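Local coordinates for CigR Protein (Salmonella enterica subsp. enterica serovar Typhimurium, PDB 4EW5) that is of unknown function but belongs to a putative inner membrane protein, of which this chain is the C-terminal domain, at residues Pro67-Tyr72 / Leu81-Leu86; Ile53-Val58 / Glu73-Gly78; Leu43-Pro48 / Thr92-Gly97. All coordinates share one frame; numbering follows the deposited sequence.

Contact 1: residues Pro67-Tyr72 / Leu81-Leu86; sequences PYYPGY and LVLIAL
L83 reaches both Y69 and Y72 with its two methyls, where the loop entering the beta hairpin of strands 72-77 and 80-85 folds against its second strand. L83 CG, anti to the backbone N (chi1 -175°), comes to 4.0 Å from Y72 CB. CD2 meets Y69 CD2 at 3.7 Å, the two side chains crossing at about a right angle, while L83 CD1 lies 3.8 Å from Y72 CB. Further along, the Y72 ring lies obliquely against A85, with CE2 3.7 Å from A85 CB and CD2 3.5 Å from A85 CA. Y72 and A85 are a non-hydrogen-bonded pair, and a CA-H...O contact joins Y72 CA to I84 O. A type II turn, Y69 to Y72, leads into the strand, with G71 at positive phi. The polar end of Y69 turns to another chain, its OH hydrogen-bonding D14 of the second subunit. At the outer edge the G71 carbonyl accepts two bonds: one from a water that also lies very close to L86 O, just past the strand, and one from the backbone of L86. In the latter L86 N approaches G71 O to 2.9 Å in a nearly straight bond (170° at the hydrogen), the donor standing 37° above the carbonyl plane.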
ATOM      1  N   PRO A  67       8.919  -3.590  -1.713  1.00 21.21           N
ATOM      2  CA  PRO A  67       9.002  -4.481  -2.877  1.00 21.00           C
ATOM      3  C   PRO A  67      10.230  -4.295  -3.735  1.00 19.85           C
ATOM      4  O   PRO A  67      10.774  -3.172  -3.885  1.00 20.79           O
ATOM      5  CB  PRO A  67       7.735  -4.130  -3.710  1.00 22.31           C
ATOM      6  CG  PRO A  67       6.818  -3.532  -2.741  1.00 23.22           C
ATOM      7  CD  PRO A  67       7.718  -2.764  -1.738  1.00 21.42           C
ATOM      8  N   TYR A  68      10.709  -5.370  -4.325  1.00 19.63           N
ATOM      9  CA  TYR A  68      11.921  -5.306  -5.079  1.00 20.24           C
ATOM     10  C   TYR A  68      11.561  -5.612  -6.520  1.00 19.61           C
ATOM     11  O   TYR A  68      10.980  -6.664  -6.808  1.00 21.20           O
ATOM     12  CB  TYR A  68      12.944  -6.352  -4.540  1.00 21.49           C
ATOM     13  CG  TYR A  68      14.088  -6.598  -5.519  1.00 22.97           C
ATOM     14  CD1 TYR A  68      14.807  -5.524  -6.075  1.00 24.06           C
ATOM     15  CD2 TYR A  68      14.433  -7.853  -5.905  1.00 24.22           C
ATOM     16  CE1 TYR A  68      15.864  -5.762  -6.951  1.00 24.83           C
ATOM     17  CE2 TYR A  68      15.470  -8.097  -6.826  1.00 25.17           C
ATOM     18  CZ  TYR A  68      16.184  -7.043  -7.336  1.00 25.79           C
ATOM     19  OH  TYR A  68      17.170  -7.217  -8.263  1.00 26.49           O
ATOM     20  N   TYR A  69      11.957  -4.719  -7.411  1.00 21.24           N
ATOM     21  CA  TYR A  69      11.758  -4.864  -8.861  1.00 21.98           C
ATOM     22  C   TYR A  69      13.076  -4.755  -9.547  1.00 22.07           C
ATOM     23  O   TYR A  69      13.725  -3.668  -9.534  1.00 21.01           O
ATOM     24  CB  TYR A  69      10.869  -3.760  -9.401  1.00 22.44           C
ATOM     25  CG  TYR A  69       9.548  -3.600  -8.712  1.00 22.31           C
ATOM     26  CD1 TYR A  69       8.444  -4.371  -9.083  1.00 24.66           C
ATOM     27  CD2 TYR A  69       9.379  -2.649  -7.716  1.00 22.18           C
ATOM     28  CE1 TYR A  69       7.242  -4.219  -8.451  1.00 22.55           C
ATOM     29  CE2 TYR A  69       8.180  -2.504  -7.040  1.00 20.53           C
ATOM     30  CZ  TYR A  69       7.100  -3.241  -7.411  1.00 22.94           C
ATOM     31  OH  TYR A  69       5.909  -3.071  -6.707  1.00 22.25           O
ATOM     32  N   PRO A  70      13.554  -5.884 -10.121  1.00 22.97           N
ATOM     33  CA  PRO A  70      14.828  -5.896 -10.780  1.00 23.56           C
ATOM     34  C   PRO A  70      14.874  -4.763 -11.782  1.00 23.19           C
ATOM     35  O   PRO A  70      13.917  -4.565 -12.511  1.00 24.48           O
ATOM     36  CB  PRO A  70      14.830  -7.243 -11.468  1.00 24.71           C
ATOM     37  CG  PRO A  70      14.105  -8.107 -10.481  1.00 26.47           C
ATOM     38  CD  PRO A  70      12.995  -7.242  -9.984  1.00 25.59           C
ATOM     39  N   GLY A  71      15.968  -4.018 -11.799  1.00 22.91           N
ATOM     40  CA  GLY A  71      16.104  -2.844 -12.651  1.00 23.32           C
ATOM     41  C   GLY A  71      15.570  -1.551 -12.119  1.00 22.08           C
ATOM     42  O   GLY A  71      15.584  -0.502 -12.824  1.00 24.23           O
ATOM     43  N   TYR A  72      15.173  -1.553 -10.855  1.00 21.87           N
ATOM     44  CA  TYR A  72      14.654  -0.290 -10.183  1.00 21.46           C
ATOM     45  C   TYR A  72      15.196  -0.277  -8.755  1.00 22.89           C
ATOM     46  O   TYR A  72      15.497  -1.355  -8.203  1.00 21.89           O
ATOM     47  CB  TYR A  72      13.135  -0.342 -10.082  1.00 23.08           C
ATOM     48  CG  TYR A  72      12.412  -0.403 -11.435  1.00 23.70           C
ATOM     49  CD1 TYR A  72      12.342  -1.592 -12.146  1.00 21.66           C
ATOM     50  CD2 TYR A  72      11.887   0.769 -12.049  1.00 23.85           C
ATOM     51  CE1 TYR A  72      11.820  -1.641 -13.437  1.00 23.58           C
ATOM     52  CE2 TYR A  72      11.304   0.719 -13.305  1.00 25.37           C
ATOM     53  CZ  TYR A  72      11.288  -0.498 -13.984  1.00 26.81           C
ATOM     54  OH  TYR A  72      10.694  -0.566 -15.187  1.00 28.31           O
ATOM     55  N   LEU A  81       9.801   9.139  -0.671  1.00 22.28           N
ATOM     56  CA  LEU A  81      10.352   7.838  -1.017  1.00 20.47           C
ATOM     57  C   LEU A  81      10.017   7.603  -2.497  1.00 21.98           C
ATOM     58  O   LEU A  81       8.826   7.645  -2.869  1.00 24.17           O
ATOM     59  CB  LEU A  81       9.676   6.755  -0.175  1.00 21.48           C
ATOM     60  CG  LEU A  81      10.071   5.308  -0.425  1.00 21.84           C
ATOM     61  CD1 LEU A  81      11.580   5.038  -0.360  1.00 22.73           C
ATOM     62  CD2 LEU A  81       9.256   4.369   0.509  1.00 22.09           C
ATOM     63  N   VAL A  82      11.004   7.287  -3.330  1.00 19.77           N
ATOM     64  CA  VAL A  82      10.802   7.310  -4.796  1.00 19.26           C
ATOM     65  C   VAL A  82      11.450   6.082  -5.409  1.00 18.99           C
ATOM     66  O   VAL A  82      12.625   5.805  -5.136  1.00 19.54           O
ATOM     67  CB  VAL A  82      11.408   8.594  -5.408  1.00 21.67           C
ATOM     68  CG1 VAL A  82      11.064   8.635  -6.911  1.00 20.95           C
ATOM     69  CG2 VAL A  82      10.914   9.851  -4.658  1.00 21.37           C
ATOM     70  N   LEU A  83      10.690   5.281  -6.166  1.00 18.65           N
ATOM     71  CA  LEU A  83      11.225   4.191  -6.875  1.00 17.61           C
ATOM     72  C   LEU A  83      11.675   4.751  -8.246  1.00 21.13           C
ATOM     73  O   LEU A  83      10.869   5.372  -8.975  1.00 20.19           O
ATOM     74  CB  LEU A  83      10.168   3.147  -7.175  1.00 18.60           C
ATOM     75  CG  LEU A  83      10.603   1.831  -7.835  1.00 17.44           C
ATOM     76  CD1 LEU A  83      11.519   0.988  -6.921  1.00 17.03           C
ATOM     77  CD2 LEU A  83       9.441   0.992  -8.299  1.00 18.43           C
ATOM     78  N   ILE A  84      12.879   4.384  -8.640  1.00 20.36           N
ATOM     79  CA  ILE A  84      13.510   5.004  -9.812  1.00 23.48           C
ATOM     80  C   ILE A  84      14.123   3.884 -10.633  1.00 23.89           C
ATOM     81  O   ILE A  84      14.763   2.974 -10.067  1.00 26.93           O
ATOM     82  CB  ILE A  84      14.592   5.993  -9.306  1.00 26.89           C
ATOM     83  CG1 ILE A  84      13.916   7.198  -8.685  1.00 27.84           C
ATOM     84  CG2 ILE A  84      15.484   6.498 -10.394  1.00 30.20           C
ATOM     85  CD1 ILE A  84      14.867   8.173  -7.982  1.00 32.79           C
ATOM     86  N   ALA A  85      13.885   3.905 -11.944  1.00 22.20           N
ATOM     87  CA  ALA A  85      14.541   2.977 -12.853  1.00 24.66           C
ATOM     88  C   ALA A  85      16.053   3.215 -12.883  1.00 26.88           C
ATOM     89  O   ALA A  85      16.534   4.364 -13.010  1.00 28.23           O
ATOM     90  CB  ALA A  85      13.983   3.125 -14.270  1.00 26.74           C
ATOM     91  N   LEU A  86      16.806   2.130 -12.765  1.00 27.38           N
ATOM     92  CA  LEU A  86      18.224   2.221 -12.766  1.00 28.37           C
ATOM     93  C   LEU A  86      18.645   2.714 -14.128  1.00 29.69           C
ATOM     94  O   LEU A  86      18.018   2.420 -15.122  1.00 30.91           O
ATOM     95  CB  LEU A  86      18.893   0.869 -12.488  1.00 27.70           C
ATOM     96  CG  LEU A  86      18.758   0.398 -11.022  1.00 30.18           C
ATOM     97  CD1 LEU A  86      19.418  -1.005 -10.955  1.00 32.62           C
ATOM     98  CD2 LEU A  86      19.388   1.324  -9.993  1.00 33.95           C
TER
HETATM   99  O   HOH W   1      16.808   0.200 -15.086  1.00 41.49           O

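Contact 2: residues Ile53-Val58 / Glu73-Gly78; sequences IAKKTV and EWKIVG
K56 and I76 face each other as a hydrogen-bonded antiparallel pair, the short, weakly bonded strand about 56-57 forming one edge of the antiparallel sheet, beside strand 72-77. Both backbone bonds are short and nearly straight: K56 N to I76 O at 2.8 Å (177° at the hydrogen) and I76 N to K56 O at 2.9 Å (171°). The tight part flanks this pair. V58 turns its CG2 branch onto strand 72-77: V58 CG2 lies 3.8 Å from I76 CG1. The same methyl, V58 CG2, is 3.5 Å from W74 O, and L63 of helix 60-63 packs against V58 and W74 as well. At the other end I53 CG2 meets V77 CG1 at 3.9 Å, the side chains crossing at about a right angle. W74 itself leads away from this contact, its NE1 bound to P67 O.

The outer side is looser and wet. The K75 chain bends at chi2 (-79°), and its CD lies against the K56 carbonyl, 3.4 Å from K56 O; the K75 and T57 side chains cross obliquely. NZ and T57 OG1 are joined by a water that also donates to K55 O. The end of K56 leads away from the sheet. A second water links A54 O to G78 N beyond the paired residues. At the opposite end a third water accepts from V58 N and donates to W74 O, and takes a further, longer bond from K75 NZ.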
ATOM      1  N   ILE A  53      19.291  16.926  -8.785  1.00 27.83           N
ATOM      2  CA  ILE A  53      18.503  16.598  -7.584  1.00 27.45           C
ATOM      3  C   ILE A  53      19.095  15.281  -7.067  1.00 27.64           C
ATOM      4  O   ILE A  53      19.111  14.285  -7.761  1.00 28.95           O
ATOM      5  CB  ILE A  53      16.997  16.433  -7.892  1.00 28.76           C
ATOM      6  CG1 ILE A  53      16.381  17.764  -8.268  1.00 26.27           C
ATOM      7  CG2 ILE A  53      16.167  15.795  -6.736  1.00 28.32           C
ATOM      8  CD1 ILE A  53      16.513  18.882  -7.235  1.00 29.25           C
ATOM      9  N   ALA A  54      19.578  15.319  -5.845  1.00 27.74           N
ATOM     10  CA  ALA A  54      20.140  14.135  -5.202  1.00 28.42           C
ATOM     11  C   ALA A  54      19.122  12.987  -5.008  1.00 26.63           C
ATOM     12  O   ALA A  54      17.959  13.214  -4.680  1.00 27.26           O
ATOM     13  CB  ALA A  54      20.755  14.569  -3.877  1.00 30.04           C
ATOM     14  N   LYS A  55      19.565  11.747  -5.200  1.00 27.11           N
ATOM     15  CA  LYS A  55      18.769  10.592  -4.820  1.00 29.94           C
ATOM     16  C   LYS A  55      19.602   9.795  -3.842  1.00 30.62           C
ATOM     17  O   LYS A  55      20.621   9.273  -4.218  1.00 30.62           O
ATOM     18  CB  LYS A  55      18.413   9.714  -5.990  1.00 30.02           C
ATOM     19  CG  LYS A  55      19.510   9.415  -6.964  1.00 34.01           C
ATOM     20  CD  LYS A  55      18.959   8.672  -8.175  1.00 40.50           C
ATOM     21  CE  LYS A  55      20.044   8.339  -9.166  1.00 41.44           C
ATOM     22  NZ  LYS A  55      20.303   9.520 -10.018  1.00 41.04           N
ATOM     23  N   LYS A  56      19.157   9.708  -2.598  1.00 25.98           N
ATOM     24  CA  LYS A  56      19.990   9.126  -1.548  1.00 26.62           C
ATOM     25  C   LYS A  56      19.637   7.706  -1.262  1.00 25.05           C
ATOM     26  O   LYS A  56      18.543   7.266  -1.525  1.00 25.39           O
ATOM     27  CB  LYS A  56      19.934  10.004  -0.281  1.00 29.12           C
ATOM     28  CG  LYS A  56      20.322  11.437  -0.558  1.00 35.36           C
ATOM     29  CD  LYS A  56      20.279  12.291   0.689  1.00 37.50           C
ATOM     30  CE  LYS A  56      20.569  13.748   0.319  1.00 43.50           C
ATOM     31  NZ  LYS A  56      21.123  14.551   1.463  1.00 46.17           N
ATOM     32  N   THR A  57      20.590   6.967  -0.729  1.00 25.62           N
ATOM     33  CA  THR A  57      20.411   5.543  -0.556  1.00 25.37           C
ATOM     34  C   THR A  57      19.524   5.204   0.569  1.00 23.43           C
ATOM     35  O   THR A  57      19.658   5.725   1.682  1.00 24.50           O
ATOM     36  CB  THR A  57      21.764   4.843  -0.381  1.00 28.26           C
ATOM     37  OG1 THR A  57      22.468   4.946  -1.640  1.00 29.42           O
ATOM     38  CG2 THR A  57      21.632   3.365  -0.036  1.00 27.42           C
ATOM     39  N   VAL A  58      18.633   4.268   0.340  1.00 21.42           N
ATOM     40  CA  VAL A  58      17.777   3.766   1.392  1.00 20.73           C
ATOM     41  C   VAL A  58      18.519   2.606   2.048  1.00 22.47           C
ATOM     42  O   VAL A  58      19.007   1.721   1.327  1.00 21.32           O
ATOM     43  CB  VAL A  58      16.422   3.195   0.794  1.00 21.52           C
ATOM     44  CG1 VAL A  58      15.625   2.420   1.871  1.00 19.47           C
ATOM     45  CG2 VAL A  58      15.582   4.381   0.206  1.00 21.52           C
ATOM     46  N   GLU A  73      15.236   0.895  -8.129  1.00 22.14           N
ATOM     47  CA  GLU A  73      15.670   0.985  -6.751  1.00 23.02           C
ATOM     48  C   GLU A  73      14.946   2.111  -6.053  1.00 21.31           C
ATOM     49  O   GLU A  73      14.650   3.149  -6.653  1.00 20.53           O
ATOM     50  CB  GLU A  73      17.139   1.217  -6.668  1.00 24.62           C
ATOM     51  CG  GLU A  73      17.769   1.144  -5.300  1.00 27.16           C
ATOM     52  CD  GLU A  73      17.459  -0.130  -4.533  1.00 30.71           C
ATOM     53  OE1 GLU A  73      16.298  -0.254  -4.111  1.00 27.11           O
ATOM     54  OE2 GLU A  73      18.387  -0.978  -4.310  1.00 33.21           O
ATOM     55  N   TRP A  74      14.677   1.896  -4.775  1.00 19.14           N
ATOM     56  CA  TRP A  74      14.018   2.883  -3.931  1.00 19.56           C
ATOM     57  C   TRP A  74      15.087   3.904  -3.477  1.00 20.37           C
ATOM     58  O   TRP A  74      16.229   3.499  -3.139  1.00 21.71           O
ATOM     59  CB  TRP A  74      13.418   2.204  -2.723  1.00 20.01           C
ATOM     60  CG  TRP A  74      12.188   1.420  -3.041  1.00 19.94           C
ATOM     61  CD1 TRP A  74      12.054   0.049  -3.175  1.00 19.25           C
ATOM     62  CD2 TRP A  74      10.875   1.971  -3.319  1.00 19.88           C
ATOM     63  NE1 TRP A  74      10.780  -0.295  -3.459  1.00 19.64           N
ATOM     64  CE2 TRP A  74       9.999   0.821  -3.547  1.00 19.51           C
ATOM     65  CE3 TRP A  74      10.337   3.255  -3.334  1.00 19.20           C
ATOM     66  CZ2 TRP A  74       8.668   0.967  -3.810  1.00 17.76           C
ATOM     67  CZ3 TRP A  74       8.989   3.366  -3.583  1.00 19.81           C
ATOM     68  CH2 TRP A  74       8.176   2.248  -3.808  1.00 19.26           C
ATOM     69  N   LYS A  75      14.749   5.188  -3.521  1.00 18.57           N
ATOM     70  CA  LYS A  75      15.651   6.263  -3.140  1.00 20.66           C
ATOM     71  C   LYS A  75      14.946   7.260  -2.242  1.00 19.84           C
ATOM     72  O   LYS A  75      13.700   7.397  -2.299  1.00 20.65           O
ATOM     73  CB  LYS A  75      16.173   6.969  -4.380  1.00 21.11           C
ATOM     74  CG  LYS A  75      16.971   6.075  -5.273  1.00 24.04           C
ATOM     75  CD  LYS A  75      18.385   5.914  -4.688  1.00 27.90           C
ATOM     76  CE  LYS A  75      19.175   4.804  -5.332  1.00 33.81           C
ATOM     77  NZ  LYS A  75      20.340   4.489  -4.499  1.00 33.63           N
ATOM     78  N   ILE A  76      15.735   8.010  -1.476  1.00 19.22           N
ATOM     79  CA  ILE A  76      15.238   9.163  -0.753  1.00 21.83           C
ATOM     80  C   ILE A  76      15.505  10.403  -1.640  1.00 22.91           C
ATOM     81  O   ILE A  76      16.652  10.719  -1.961  1.00 23.30           O
ATOM     82  CB  ILE A  76      15.967   9.341   0.563  1.00 21.95           C
ATOM     83  CG1 ILE A  76      15.975   7.997   1.406  1.00 20.89           C
ATOM     84  CG2 ILE A  76      15.353  10.482   1.411  1.00 21.86           C
ATOM     85  CD1 ILE A  76      16.736   8.160   2.744  1.00 22.92           C
ATOM     86  N   VAL A  77      14.443  11.125  -1.946  1.00 23.39           N
ATOM     87  CA  VAL A  77      14.481  12.324  -2.806  1.00 23.57           C
ATOM     88  C   VAL A  77      13.772  13.410  -2.030  1.00 23.98           C
ATOM     89  O   VAL A  77      12.580  13.287  -1.774  1.00 25.27           O
ATOM     90  CB  VAL A  77      13.759  12.040  -4.125  1.00 22.52           C
ATOM     91  CG1 VAL A  77      13.718  13.295  -5.002  1.00 26.15           C
ATOM     92  CG2 VAL A  77      14.477  10.929  -4.833  1.00 22.45           C
ATOM     93  N   GLY A  78      14.532  14.375  -1.487  1.00 23.85           N
ATOM     94  CA  GLY A  78      13.961  15.386  -0.614  1.00 25.07           C
ATOM     95  C   GLY A  78      13.547  14.624   0.629  1.00 26.83           C
ATOM     96  O   GLY A  78      14.370  13.874   1.230  1.00 27.29           O
TER
HETATM   97  O   HOH W   2      17.071  14.742  -2.710  1.00 30.53           O
HETATM   98  O   HOH W   3      21.961   6.637  -3.987  1.00 31.85           O
HETATM   99  O   HOH W   4      18.769   3.088  -2.286  1.00 24.66           O

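Contact 3: residues Leu43-Pro48 / Thr92-Gly97; sequences LARGKP and TAIING
I94 meets L43 through its longer branch: CG1 lies anti to the carbonyl carbon (chi1 -59°) and chi2 is close to extended, at 161°, which brings CD1 to 3.8 Å from L43 CB. The same I94 CD1 lies 4.0 Å from L43 O and 4.3 Å from R45 N, so one methyl touches both L43 and the R45 backbone. R45 comes alongside the start of the strand with the aliphatic part of its chain. In the conformer described, one of two deposited, CG and CD each lie 3.9 Å from T92 O, and T92 O also sits over one face of the guanidinium; the placement of the chain end is correspondingly uncertain. No hydrogen bond links the two segments, so they are held here by van der Waals contact.

Segment 43-48 contains a type II turn from A44 to K47, closed by a bond from K47 N to A44 O of 3.2 Å, with G46 at the positive phi this turn needs. G46 and K47 make backbone hydrogen bonds with V91, tying the loop to strand 91-95, the outermost strand of the antiparallel sheet on this side. That strand carries a classic beta bulge: T92 and A93 both stand opposite L83 of the neighbouring strand. T92 OG1 hydrogen-bonds V90 O.

L43 also touches V77 and V82, so it lies on the sheet face that carries V77, V82 and I94. T92, A93 and I95 instead pack on P8, V11 and I15 of the second subunit. Residues 81-99 are predicted to form a transmembrane helix, yet in this domain residues 92-95 are a beta strand. Beyond its end, N80 OD1 accepts bonds from both N96 ND2 and G97 N.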
ATOM      1  N   LEU A  43       7.718  16.124  -8.990  1.00 28.76           N
ATOM      2  CA  LEU A  43       8.287  14.923  -9.616  1.00 28.47           C
ATOM      3  C   LEU A  43       7.229  14.344 -10.537  1.00 30.86           C
ATOM      4  O   LEU A  43       6.029  14.481 -10.293  1.00 30.26           O
ATOM      5  CB  LEU A  43       8.722  13.929  -8.547  1.00 28.67           C
ATOM      6  CG  LEU A  43       9.782  14.455  -7.596  1.00 29.19           C
ATOM      7  CD1 LEU A  43      10.198  13.328  -6.666  1.00 29.70           C
ATOM      8  CD2 LEU A  43      11.025  15.033  -8.296  1.00 28.89           C
ATOM      9  N   ALA A  44       7.639  13.795 -11.660  1.00 29.08           N
ATOM     10  CA  ALA A  44       6.651  13.240 -12.583  1.00 29.75           C
ATOM     11  C   ALA A  44       6.899  11.754 -12.847  1.00 27.34           C
ATOM     12  O   ALA A  44       8.024  11.414 -13.273  1.00 23.63           O
ATOM     13  CB  ALA A  44       6.757  14.028 -13.848  1.00 29.38           C
ATOM     14  N   ARG A  45       5.920  10.859 -12.555  1.00 26.43           N
ATOM     15  CA  ARG A  45       6.026   9.486 -12.999  0.60 26.01           C
ATOM     16  C   ARG A  45       6.219   9.421 -14.510  1.00 24.45           C
ATOM     17  O   ARG A  45       5.585  10.127 -15.269  1.00 26.54           O
ATOM     18  CB  ARG A  45       4.815   8.617 -12.630  0.60 28.94           C
ATOM     19  CG  ARG A  45       4.717   8.110 -11.199  0.60 32.48           C
ATOM     20  CD  ARG A  45       3.374   7.376 -10.999  0.60 34.44           C
ATOM     21  NE  ARG A  45       2.928   6.763 -12.253  0.60 34.52           N
ATOM     22  CZ  ARG A  45       2.104   5.734 -12.367  0.60 38.28           C
ATOM     23  NH1 ARG A  45       1.517   5.157 -11.306  0.60 38.80           N
ATOM     24  NH2 ARG A  45       1.845   5.301 -13.577  0.60 41.28           N
ATOM     25  N   GLY A  46       7.165   8.604 -14.936  1.00 23.28           N
ATOM     26  CA  GLY A  46       7.435   8.399 -16.354  1.00 24.23           C
ATOM     27  C   GLY A  46       8.490   9.341 -16.934  1.00 24.77           C
ATOM     28  O   GLY A  46       8.855   9.219 -18.109  1.00 25.83           O
ATOM     29  N   LYS A  47       9.023  10.237 -16.081  1.00 25.08           N
ATOM     30  CA  LYS A  47      10.104  11.118 -16.480  1.00 24.43           C
ATOM     31  C   LYS A  47      11.260  10.932 -15.504  1.00 23.42           C
ATOM     32  O   LYS A  47      11.049  10.568 -14.365  1.00 23.82           O
ATOM     33  CB  LYS A  47       9.628  12.577 -16.437  1.00 24.93           C
ATOM     34  CG  LYS A  47       8.559  12.910 -17.486  1.00 26.71           C
ATOM     35  CD  LYS A  47       8.367  14.403 -17.502  1.00 29.19           C
ATOM     36  CE  LYS A  47       7.325  14.847 -18.520  1.00 32.86           C
ATOM     37  NZ  LYS A  47       7.077  16.324 -18.560  1.00 31.76           N
ATOM     38  N   PRO A  48      12.479  11.251 -15.931  1.00 24.44           N
ATOM     39  CA  PRO A  48      13.648  11.114 -15.059  1.00 24.32           C
ATOM     40  C   PRO A  48      13.584  12.122 -13.920  1.00 22.28           C
ATOM     41  O   PRO A  48      12.925  13.135 -14.013  1.00 20.66           O
ATOM     42  CB  PRO A  48      14.817  11.482 -15.940  1.00 25.45           C
ATOM     43  CG  PRO A  48      14.262  11.853 -17.251  1.00 29.10           C
ATOM     44  CD  PRO A  48      12.818  11.619 -17.321  1.00 27.12           C
ATOM     45  N   THR A  92       9.213   6.176 -11.050  1.00 20.93           N
ATOM     46  CA  THR A  92       8.288   5.078 -11.246  1.00 20.71           C
ATOM     47  C   THR A  92       7.159   5.009 -10.202  1.00 22.36           C
ATOM     48  O   THR A  92       6.034   4.545 -10.480  1.00 19.98           O
ATOM     49  CB  THR A  92       9.111   3.745 -11.324  1.00 22.66           C
ATOM     50  OG1 THR A  92      10.042   3.893 -12.405  1.00 24.24           O
ATOM     51  CG2 THR A  92       8.248   2.518 -11.608  1.00 24.49           C
ATOM     52  N   ALA A  93       7.421   5.449  -8.994  1.00 20.24           N
ATOM     53  CA  ALA A  93       6.410   5.542  -7.946  1.00 21.35           C
ATOM     54  C   ALA A  93       6.936   6.525  -6.991  1.00 21.92           C
ATOM     55  O   ALA A  93       8.162   6.614  -6.849  1.00 21.97           O
ATOM     56  CB  ALA A  93       6.185   4.199  -7.228  1.00 18.77           C
ATOM     57  N   ILE A  94       6.023   7.292  -6.391  1.00 20.73           N
ATOM     58  CA  ILE A  94       6.362   8.338  -5.510  1.00 21.59           C
ATOM     59  C   ILE A  94       5.440   8.176  -4.274  1.00 21.99           C
ATOM     60  O   ILE A  94       4.225   8.111  -4.386  1.00 22.21           O
ATOM     61  CB  ILE A  94       6.066   9.733  -6.103  1.00 22.92           C
ATOM     62  CG1 ILE A  94       6.845   9.953  -7.412  1.00 23.70           C
ATOM     63  CG2 ILE A  94       6.382  10.863  -5.100  1.00 22.25           C
ATOM     64  CD1 ILE A  94       6.227  11.080  -8.228  1.00 24.07           C
ATOM     65  N   ILE A  95       6.029   8.135  -3.105  1.00 21.22           N
ATOM     66  CA  ILE A  95       5.287   8.203  -1.835  1.00 21.37           C
ATOM     67  C   ILE A  95       5.788   9.377  -1.069  1.00 21.75           C
ATOM     68  O   ILE A  95       6.900   9.401  -0.535  1.00 21.81           O
ATOM     69  CB  ILE A  95       5.504   6.898  -1.047  1.00 23.31           C
ATOM     70  CG1 ILE A  95       5.146   5.727  -1.958  1.00 25.58           C
ATOM     71  CG2 ILE A  95       4.718   6.871   0.250  1.00 22.42           C
ATOM     72  CD1 ILE A  95       5.559   4.384  -1.400  1.00 26.21           C
ATOM     73  N   ASN A  96       4.992  10.425  -1.020  1.00 24.45           N
ATOM     74  CA  ASN A  96       5.438  11.678  -0.436  1.00 25.66           C
ATOM     75  C   ASN A  96       5.450  11.758   1.105  1.00 23.27           C
ATOM     76  O   ASN A  96       4.650  11.137   1.792  1.00 23.38           O
ATOM     77  CB  ASN A  96       4.568  12.820  -0.994  1.00 30.14           C
ATOM     78  CG  ASN A  96       4.860  13.115  -2.470  1.00 32.40           C
ATOM     79  OD1 ASN A  96       3.954  13.215  -3.252  1.00 39.30           O
ATOM     80  ND2 ASN A  96       6.120  13.216  -2.833  1.00 31.71           N
ATOM     81  N   GLY A  97       6.425  12.469   1.624  1.00 23.69           N
ATOM     82  CA  GLY A  97       6.498  12.823   3.000  1.00 24.23           C
ATOM     83  C   GLY A  97       6.997  11.783   3.994  1.00 24.89           C
ATOM     84  O   GLY A  97       6.999  12.043   5.223  1.00 25.83           O
TER

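After helix 11-26 the chain enters the loop 43-48, which contact 3 later joins to strand 91-95, closing the longest of the three loops. Within that loop lie both other contacts. Contact 2 pairs 53-58 with 73-78 across helix 60-63, and contact 1 brings 67-72 to 81-86 around the hairpin; their segments alternate, so these two cross. All three reach one sheet: contact 2 forms the 56-57 edge, contact 1 ties the loop before strand 72-77 to strand 80-85, and contact 3 packs a loop on the 91-95 edge. V82 O to K75 N links contacts 1 and 2, L83 O to T92 N contacts 1 and 3, and L43 against V77 contacts 2 and 3.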